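Local coordinates for ABC transporter substrate-binding protein (Vibrio cholerae, PDB 3LKV) that probably serves as the periplasmic substrate-binding component of an ABC transporter, holding a phenylalanine in the cleft between its two lobes, at residues 122-134 against 157-170. Sequence-based numbering, arbitrary orientation.
Sequences DLSPVEQHVELIK and LMELLKLSAAKHGI. With PHE (phenylalanine), chain B.
Val126 lays its CG1 methyl over the backbone of helix 157-167, 3.5 Å from Leu161 CA, while its CG2 meets Leu157 CD2 and the CB of Leu160. One turn on, Val130 sets CG2 beside Leu161 CD1 at 3.9 Å and points CG1 tip to tip at Ile170 CD1. Polar groups border this apolar row. Glu127, with CG anti to its own N (chi1 172°) and the chain bent at chi2, swings its carboxylate across to the other helix, where both oxygens are gripped. Ser164 OG donates to Glu127 OE2 over 2.6 Å, on the anti side. Glu127 OE1 takes two donors from opposite faces of the carboxylate plane: His168 NE2 at 2.8 Å, on the syn side, tilted 23° from that plane, and Lys167 NZ at 3.2 Å, from well above it in a salt bridge. These three bonds fix the rotation of the carboxylate. At the far edge of the His168 ring, Lys134 NZ lies in plane and donates to ND1 over 3.2 Å, so that imidazole links two side chains of helix 126-134. Gly169, with positive phi, is the C-prime residue of the Schellman motif that ends helix 157-167. The axes of helices 126-134 and 157-167 cross at -44°, and Tyr198 of strand 196-199 touches both Val126 and Leu161, joining the pair to the sheet. At the other end of 122-134, Asp122 OD2 accepts a 2.8 Å bond from the amino N of the bound phenylalanine. Neighbouring helices packed on one side of a largely parallel sheet, beside a ligand cleft, are typical of a periplasmic binding protein lobe.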
loop_
_atom_site.group_PDB
_atom_site.type_symbol
_atom_site.label_atom_id
_atom_site.label_comp_id
_atom_site.label_asym_id
_atom_site.label_seq_id
_atom_site.Cartn_x
_atom_site.Cartn_y
_atom_site.Cartn_z
ATOM N N ASP A 122 6.223 -12.532 -20.989
ATOM C CA ASP A 122 7.688 -12.338 -20.676
ATOM C C ASP A 122 8.534 -13.510 -21.167
ATOM O O ASP A 122 9.423 -13.992 -20.464
ATOM C CB ASP A 122 7.977 -12.098 -19.187
ATOM C CG ASP A 122 7.629 -13.302 -18.305
ATOM O OD1 ASP A 122 6.717 -14.030 -18.704
ATOM O OD2 ASP A 122 8.247 -13.519 -17.216
ATOM N N LEU A 123 8.234 -13.960 -22.385
ATOM C CA LEU A 123 8.887 -15.119 -22.972
ATOM C C LEU A 123 10.395 -14.904 -22.964
ATOM O O LEU A 123 10.817 -13.934 -23.493
ATOM C CB LEU A 123 8.415 -15.342 -24.399
ATOM C CG LEU A 123 9.169 -16.482 -25.113
ATOM C CD1 LEU A 123 8.957 -17.789 -24.356
ATOM C CD2 LEU A 123 8.744 -16.634 -26.586
ATOM N N SER A 124 11.175 -15.768 -22.291
ATOM C CA SER A 124 12.623 -15.620 -22.204
ATOM C C SER A 124 13.299 -15.909 -23.535
ATOM O O SER A 124 12.931 -16.831 -24.201
ATOM C CB SER A 124 13.155 -16.642 -21.230
ATOM O OG SER A 124 12.679 -16.384 -19.942
ATOM N N PRO A 125 14.312 -15.135 -23.908
ATOM C CA PRO A 125 15.123 -15.522 -25.071
ATOM C C PRO A 125 16.154 -16.597 -24.664
ATOM O O PRO A 125 17.347 -16.314 -24.414
ATOM C CB PRO A 125 15.826 -14.209 -25.443
ATOM C CG PRO A 125 16.020 -13.521 -24.082
ATOM C CD PRO A 125 14.905 -14.002 -23.162
ATOM N N VAL A 126 15.691 -17.830 -24.589
ATOM C CA VAL A 126 16.523 -18.923 -24.079
ATOM C C VAL A 126 17.823 -19.094 -24.937
ATOM O O VAL A 126 18.915 -19.225 -24.395
ATOM C CB VAL A 126 15.670 -20.214 -24.001
ATOM C CG1 VAL A 126 16.509 -21.475 -23.646
ATOM C CG2 VAL A 126 14.499 -19.979 -23.032
ATOM N N GLU A 127 17.680 -19.093 -26.265
ATOM C CA GLU A 127 18.828 -19.209 -27.180
ATOM C C GLU A 127 19.898 -18.167 -26.853
ATOM O O GLU A 127 21.096 -18.452 -26.728
ATOM C CB GLU A 127 18.364 -19.044 -28.641
ATOM C CG GLU A 127 19.507 -18.936 -29.730
ATOM C CD GLU A 127 20.358 -20.200 -29.889
ATOM O OE1 GLU A 127 21.422 -20.106 -30.569
ATOM O OE2 GLU A 127 19.984 -21.280 -29.341
ATOM N N GLN A 128 19.450 -16.947 -26.677
ATOM C CA GLN A 128 20.363 -15.890 -26.314
ATOM C C GLN A 128 21.017 -16.161 -24.935
ATOM O O GLN A 128 22.207 -15.909 -24.748
ATOM C CB GLN A 128 19.608 -14.570 -26.395
ATOM C CG GLN A 128 20.413 -13.334 -26.368
ATOM C CD GLN A 128 19.547 -12.048 -26.458
ATOM O OE1 GLN A 128 18.326 -12.091 -26.665
ATOM N NE2 GLN A 128 20.204 -10.907 -26.316
ATOM N N HIS A 129 20.281 -16.734 -23.992
ATOM C CA HIS A 129 20.873 -17.068 -22.708
ATOM C C HIS A 129 21.963 -18.169 -22.832
ATOM O O HIS A 129 22.979 -18.109 -22.164
ATOM C CB HIS A 129 19.811 -17.542 -21.695
ATOM C CG HIS A 129 18.872 -16.467 -21.246
ATOM N ND1 HIS A 129 17.693 -16.743 -20.597
ATOM C CD2 HIS A 129 18.941 -15.117 -21.340
ATOM C CE1 HIS A 129 17.069 -15.610 -20.315
ATOM N NE2 HIS A 129 17.808 -14.605 -20.750
ATOM N N VAL A 130 21.724 -19.179 -23.654
ATOM C CA VAL A 130 22.712 -20.221 -23.843
ATOM C C VAL A 130 23.982 -19.659 -24.477
ATOM O O VAL A 130 25.118 -20.011 -24.064
ATOM C CB VAL A 130 22.154 -21.325 -24.722
ATOM C CG1 VAL A 130 23.268 -22.333 -25.139
ATOM C CG2 VAL A 130 20.973 -22.000 -23.979
ATOM N N GLU A 131 23.793 -18.810 -25.486
ATOM C CA GLU A 131 24.926 -18.206 -26.182
ATOM C C GLU A 131 25.657 -17.345 -25.183
ATOM O O GLU A 131 26.875 -17.342 -25.158
ATOM C CB GLU A 131 24.524 -17.446 -27.479
ATOM C CG GLU A 131 24.051 -18.458 -28.585
ATOM C CD GLU A 131 23.427 -17.871 -29.902
ATOM O OE1 GLU A 131 22.622 -16.894 -29.861
ATOM O OE2 GLU A 131 23.709 -18.473 -30.987
ATOM N N LEU A 132 24.931 -16.713 -24.275
ATOM C CA LEU A 132 25.585 -15.876 -23.285
ATOM C C LEU A 132 26.356 -16.703 -22.230
ATOM O O LEU A 132 27.479 -16.326 -21.852
ATOM C CB LEU A 132 24.577 -14.930 -22.678
ATOM C CG LEU A 132 25.039 -13.877 -21.682
ATOM C CD1 LEU A 132 26.242 -13.077 -22.190
ATOM C CD2 LEU A 132 23.854 -12.941 -21.385
ATOM N N ILE A 133 25.794 -17.838 -21.809
ATOM C CA ILE A 133 26.460 -18.749 -20.890
ATOM C C ILE A 133 27.758 -19.254 -21.524
ATOM O O ILE A 133 28.784 -19.295 -20.871
ATOM C CB ILE A 133 25.558 -19.950 -20.496
ATOM C CG1 ILE A 133 24.429 -19.517 -19.544
ATOM C CG2 ILE A 133 26.338 -21.025 -19.789
ATOM C CD1 ILE A 133 23.226 -20.595 -19.423
ATOM N N LYS A 134 27.708 -19.590 -22.807
ATOM C CA LYS A 134 28.899 -20.050 -23.546
ATOM C C LYS A 134 29.973 -18.958 -23.682
ATOM O O LYS A 134 31.166 -19.237 -23.691
ATOM C CB LYS A 134 28.503 -20.589 -24.928
ATOM C CG LYS A 134 29.596 -21.457 -25.667
ATOM C CD LYS A 134 28.950 -22.479 -26.710
ATOM C CE LYS A 134 29.745 -22.637 -28.075
ATOM N NZ LYS A 134 28.811 -22.416 -29.282
ATOM N N LEU A 157 9.472 -23.341 -21.437
ATOM C CA LEU A 157 10.864 -22.976 -21.440
ATOM C C LEU A 157 11.810 -24.181 -21.622
ATOM O O LEU A 157 12.802 -24.066 -22.344
ATOM C CB LEU A 157 11.256 -22.175 -20.197
ATOM C CG LEU A 157 10.620 -20.775 -20.051
ATOM C CD1 LEU A 157 10.696 -20.340 -18.578
ATOM C CD2 LEU A 157 11.264 -19.734 -20.964
HETATM N N MSE A 158 11.515 -25.313 -20.994
HETATM C CA MSE A 158 12.328 -26.524 -21.175
HETATM C C MSE A 158 12.337 -26.972 -22.657
HETATM O O MSE A 158 13.353 -27.466 -23.137
HETATM C CB MSE A 158 11.865 -27.676 -20.265
HETATM C CG MSE A 158 12.101 -27.393 -18.790
HETATM SE SE MSE A 158 14.054 -27.176 -18.456
HETATM C CE MSE A 158 14.557 -28.953 -19.184
ATOM N N GLU A 159 11.235 -26.793 -23.392
ATOM C CA GLU A 159 11.262 -27.184 -24.792
ATOM C C GLU A 159 12.236 -26.277 -25.528
ATOM O O GLU A 159 12.947 -26.726 -26.401
ATOM C CB GLU A 159 9.901 -27.069 -25.437
ATOM C CG GLU A 159 9.014 -28.292 -25.231
ATOM C CD GLU A 159 7.587 -28.085 -25.763
ATOM O OE1 GLU A 159 7.429 -27.321 -26.740
ATOM O OE2 GLU A 159 6.634 -28.677 -25.194
ATOM N N LEU A 160 12.276 -24.997 -25.181
ATOM C CA LEU A 160 13.211 -24.093 -25.841
ATOM C C LEU A 160 14.650 -24.384 -25.410
ATOM O O LEU A 160 15.585 -24.287 -26.214
ATOM C CB LEU A 160 12.889 -22.635 -25.559
ATOM C CG LEU A 160 11.626 -22.096 -26.252
ATOM C CD1 LEU A 160 11.269 -20.737 -25.614
ATOM C CD2 LEU A 160 11.779 -21.948 -27.803
ATOM N N LEU A 161 14.839 -24.690 -24.132
ATOM C CA LEU A 161 16.170 -24.945 -23.642
ATOM C C LEU A 161 16.731 -26.244 -24.299
ATOM O O LEU A 161 17.897 -26.251 -24.718
ATOM C CB LEU A 161 16.171 -25.011 -22.127
ATOM C CG LEU A 161 17.514 -25.225 -21.444
ATOM C CD1 LEU A 161 18.538 -24.163 -21.816
ATOM C CD2 LEU A 161 17.300 -25.281 -19.925
ATOM N N LYS A 162 15.895 -27.288 -24.441
ATOM C CA LYS A 162 16.333 -28.577 -25.000
ATOM C C LYS A 162 16.780 -28.454 -26.457
ATOM O O LYS A 162 17.806 -29.020 -26.830
ATOM C CB LYS A 162 15.252 -29.659 -24.871
ATOM C CG LYS A 162 15.065 -30.247 -23.398
ATOM C CD LYS A 162 13.829 -31.243 -23.298
ATOM C CE LYS A 162 13.235 -31.457 -21.865
ATOM N NZ LYS A 162 13.911 -32.546 -20.990
ATOM N N LEU A 163 16.039 -27.692 -27.255
ATOM C CA LEU A 163 16.444 -27.398 -28.625
ATOM C C LEU A 163 17.733 -26.574 -28.688
ATOM O O LEU A 163 18.598 -26.802 -29.523
ATOM C CB LEU A 163 15.334 -26.674 -29.404
ATOM C CG LEU A 163 13.986 -27.444 -29.614
ATOM C CD1 LEU A 163 12.893 -26.505 -30.280
ATOM C CD2 LEU A 163 14.108 -28.820 -30.395
ATOM N N SER A 164 17.864 -25.590 -27.822
ATOM C CA SER A 164 19.046 -24.751 -27.885
ATOM C C SER A 164 20.321 -25.423 -27.314
ATOM O O SER A 164 21.424 -25.225 -27.845
ATOM C CB SER A 164 18.783 -23.412 -27.223
ATOM O OG SER A 164 20.005 -22.726 -27.160
ATOM N N ALA A 165 20.171 -26.224 -26.264
ATOM C CA ALA A 165 21.301 -27.024 -25.728
ATOM C C ALA A 165 21.844 -27.958 -26.801
ATOM O O ALA A 165 23.051 -27.953 -27.079
ATOM C CB ALA A 165 20.883 -27.824 -24.527
ATOM N N ALA A 166 20.945 -28.720 -27.428
ATOM C CA ALA A 166 21.306 -29.618 -28.539
ATOM C C ALA A 166 21.955 -28.874 -29.733
ATOM O O ALA A 166 22.991 -29.305 -30.233
ATOM C CB ALA A 166 20.081 -30.429 -29.017
ATOM N N LYS A 167 21.364 -27.765 -30.180
ATOM C CA LYS A 167 21.987 -26.946 -31.235
ATOM C C LYS A 167 23.447 -26.548 -30.926
ATOM O O LYS A 167 24.261 -26.477 -31.830
ATOM C CB LYS A 167 21.173 -25.673 -31.505
ATOM C CG LYS A 167 21.942 -24.600 -32.269
ATOM C CD LYS A 167 21.111 -23.354 -32.636
ATOM C CE LYS A 167 21.923 -22.435 -33.574
ATOM N NZ LYS A 167 21.346 -21.079 -33.568
ATOM N N HIS A 168 23.767 -26.280 -29.664
ATOM C CA HIS A 168 25.106 -25.840 -29.280
ATOM C C HIS A 168 26.007 -26.945 -28.712
ATOM O O HIS A 168 27.093 -26.672 -28.199
ATOM C CB HIS A 168 25.009 -24.622 -28.335
ATOM C CG HIS A 168 24.665 -23.349 -29.058
ATOM N ND1 HIS A 168 25.617 -22.428 -29.442
ATOM C CD2 HIS A 168 23.480 -22.883 -29.521
ATOM C CE1 HIS A 168 25.028 -21.438 -30.096
ATOM N NE2 HIS A 168 23.732 -21.694 -30.162
ATOM N N GLY A 169 25.573 -28.187 -28.829
ATOM C CA GLY A 169 26.345 -29.316 -28.319
ATOM C C GLY A 169 26.519 -29.388 -26.806
ATOM O O GLY A 169 27.492 -29.937 -26.328
ATOM N N ILE A 170 25.567 -28.858 -26.052
ATOM C CA ILE A 170 25.641 -28.781 -24.599
ATOM C C ILE A 170 24.658 -29.786 -24.010
ATOM O O ILE A 170 23.485 -29.831 -24.386
ATOM C CB ILE A 170 25.311 -27.335 -24.107
ATOM C CG1 ILE A 170 26.450 -26.387 -24.495
ATOM C CG2 ILE A 170 25.079 -27.264 -22.606
ATOM C CD1 ILE A 170 26.041 -24.934 -24.404
HETATM N N PHE B . 6.852 -15.816 -16.503
HETATM C CA PHE B . 6.515 -16.569 -15.230
HETATM C C PHE B . 5.149 -17.282 -15.422
HETATM O O PHE B . 4.749 -17.454 -16.610
HETATM C CB PHE B . 6.547 -15.657 -13.995
HETATM C CG PHE B . 7.961 -15.335 -13.518
HETATM C CD1 PHE B . 8.736 -16.316 -12.874
HETATM C CD2 PHE B . 8.519 -14.093 -13.726
HETATM C CE1 PHE B . 10.007 -16.055 -12.474
HETATM C CE2 PHE B . 9.789 -13.818 -13.318
HETATM C CZ PHE B . 10.558 -14.780 -12.698
HETATM O OXT PHE B . 4.454 -17.721 -14.478
#